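PDB 4A6H: phosphatidylinositol 4,5-bisphosphate-binding protein SLM1 from Saccharomyces cerevisiae, which binds phosphatidylinositol 4,5-bisphosphate through its PH domain and, together with SLM2, acts as an effector of TORC2 and calcineurin signalling that mediates actin polarization. Local coordinates for residues F98-S102 against Y103-M107. Numbering follows the deposited sequence.
Sequences FKADS and YESMM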
loop_
_atom_site.group_PDB
_atom_site.type_symbol
_atom_site.label_atom_id
_atom_site.label_comp_id
_atom_site.label_asym_id
_atom_site.label_seq_id
_atom_site.Cartn_x
_atom_site.Cartn_y
_atom_site.Cartn_z
ATOM N N PHE A 98 -10.937 -2.422 20.142
ATOM C CA PHE A 98 -11.837 -2.740 19.052
ATOM C C PHE A 98 -12.410 -4.130 19.203
ATOM O O PHE A 98 -11.758 -5.032 19.722
ATOM C CB PHE A 98 -11.110 -2.645 17.708
ATOM C CG PHE A 98 -10.730 -1.241 17.326
ATOM C CD1 PHE A 98 -9.518 -0.714 17.724
ATOM C CD2 PHE A 98 -11.589 -0.446 16.574
ATOM C CE1 PHE A 98 -9.164 0.579 17.376
ATOM C CE2 PHE A 98 -11.236 0.844 16.226
ATOM C CZ PHE A 98 -10.024 1.358 16.623
ATOM N N LYS A 99 -13.639 -4.299 18.740
ATOM C CA LYS A 99 -14.303 -5.583 18.811
ATOM C C LYS A 99 -14.856 -5.962 17.441
ATOM O O LYS A 99 -15.614 -5.205 16.837
ATOM C CB LYS A 99 -15.417 -5.552 19.862
ATOM C CG LYS A 99 -16.189 -6.863 19.987
ATOM C CD LYS A 99 -17.130 -6.871 21.192
ATOM C CE LYS A 99 -18.281 -5.911 21.019
ATOM N NZ LYS A 99 -19.293 -6.115 22.100
ATOM N N ALA A 100 -14.487 -7.148 16.960
ATOM C CA ALA A 100 -14.978 -7.632 15.680
ATOM C C ALA A 100 -16.087 -8.644 15.924
ATOM O O ALA A 100 -16.484 -8.892 17.070
ATOM C CB ALA A 100 -13.850 -8.255 14.864
ATOM N N ASP A 101 -16.566 -9.249 14.844
ATOM C CA ASP A 101 -17.682 -10.192 14.920
ATOM C C ASP A 101 -17.305 -11.557 15.503
ATOM O O ASP A 101 -18.143 -12.244 16.084
ATOM C CB ASP A 101 -18.273 -10.387 13.524
ATOM C CG ASP A 101 -17.955 -9.228 12.587
ATOM O OD1 ASP A 101 -16.766 -9.042 12.235
ATOM O OD2 ASP A 101 -18.895 -8.501 12.205
ATOM N N SER A 102 -16.046 -11.943 15.340
ATOM C CA SER A 102 -15.581 -13.263 15.752
ATOM C C SER A 102 -14.086 -13.229 16.016
ATOM O O SER A 102 -13.398 -12.292 15.615
ATOM C CB SER A 102 -15.853 -14.282 14.648
ATOM O OG SER A 102 -15.088 -13.981 13.490
ATOM N N TYR A 103 -13.581 -14.268 16.671
ATOM C CA TYR A 103 -12.148 -14.402 16.893
ATOM C C TYR A 103 -11.406 -14.358 15.566
ATOM O O TYR A 103 -10.404 -13.666 15.431
ATOM C CB TYR A 103 -11.827 -15.714 17.631
ATOM C CG TYR A 103 -10.351 -15.976 17.792
ATOM C CD1 TYR A 103 -9.632 -15.394 18.829
ATOM C CD2 TYR A 103 -9.667 -16.803 16.904
ATOM C CE1 TYR A 103 -8.271 -15.627 18.975
ATOM C CE2 TYR A 103 -8.312 -17.033 17.041
ATOM C CZ TYR A 103 -7.619 -16.448 18.075
ATOM O OH TYR A 103 -6.270 -16.689 18.212
ATOM N N GLU A 104 -11.907 -15.100 14.580
ATOM C CA GLU A 104 -11.228 -15.203 13.290
ATOM C C GLU A 104 -11.165 -13.849 12.576
ATOM O O GLU A 104 -10.136 -13.495 12.001
ATOM C CB GLU A 104 -11.925 -16.241 12.402
ATOM C CG GLU A 104 -12.288 -17.541 13.126
ATOM C CD GLU A 104 -13.689 -17.515 13.725
ATOM O OE1 GLU A 104 -14.668 -17.671 12.960
ATOM O OE2 GLU A 104 -13.817 -17.344 14.958
ATOM N N SER A 105 -12.262 -13.097 12.617
ATOM C CA SER A 105 -12.286 -11.783 11.994
ATOM C C SER A 105 -11.329 -10.859 12.728
ATOM O O SER A 105 -10.588 -10.090 12.110
ATOM C CB SER A 105 -13.693 -11.195 12.016
ATOM O OG SER A 105 -13.691 -9.879 11.494
ATOM N N MET A 106 -11.368 -10.926 14.056
ATOM C CA MET A 106 -10.473 -10.108 14.857
ATOM C C MET A 106 -9.024 -10.391 14.480
ATOM O O MET A 106 -8.216 -9.468 14.339
ATOM C CB MET A 106 -10.714 -10.345 16.351
ATOM C CG MET A 106 -9.719 -9.655 17.284
ATOM S SD MET A 106 -8.144 -10.516 17.447
ATOM C CE MET A 106 -8.649 -11.846 18.530
ATOM N N MET A 107 -8.683 -11.665 14.299
ATOM C CA MET A 107 -7.301 -11.998 14.000
ATOM C C MET A 107 -6.898 -11.533 12.603
ATOM O O MET A 107 -5.749 -11.162 12.381
ATOM C CB MET A 107 -7.034 -13.490 14.181
ATOM C CG MET A 107 -6.949 -13.927 15.650
ATOM S SD MET A 107 -5.686 -13.056 16.606
ATOM C CE MET A 107 -4.175 -13.631 15.831
#
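From Ser102 O to Met106 N, a 2.9 Å backbone hydrogen bond closes the first turn of helix 103-116, which the chain enters from strand 95-99 by way of a turn at Ala100 and Asp101. This path brings the CA atoms of Ala100 and Met106 to 5.2 Å of each other. Ser102 is the N-cap: with chi1 at 65°, its OG lies between its own backbone N and carbonyl carbon and accepts from Ser105 N at 3.1 Å, so both its hydroxyl and its carbonyl engage amides of the first turn. Glu104 folds its carboxylate back alongside this serine, OE2 lying 3.7 Å from Ser102 CB, and also forms a long, weak ion pair with Lys65. On the strand side, Ser105 OG, swung anti to the backbone N (chi1 176°), lies 3.3 Å from Asp101 OD1 and 3.7 Å from Ala100 CB. The alanine methyl also packs against Met106 CB at 4.1 Å, while the methionine side chain leads on to Phe80 and His62. Upstream, Lys99 reaches the bound inositol 4-phosphate through a weak hydrogen bond. The arrangement is an N-capped entry into the C-terminal helix that follows the last strand of the PH-domain fold.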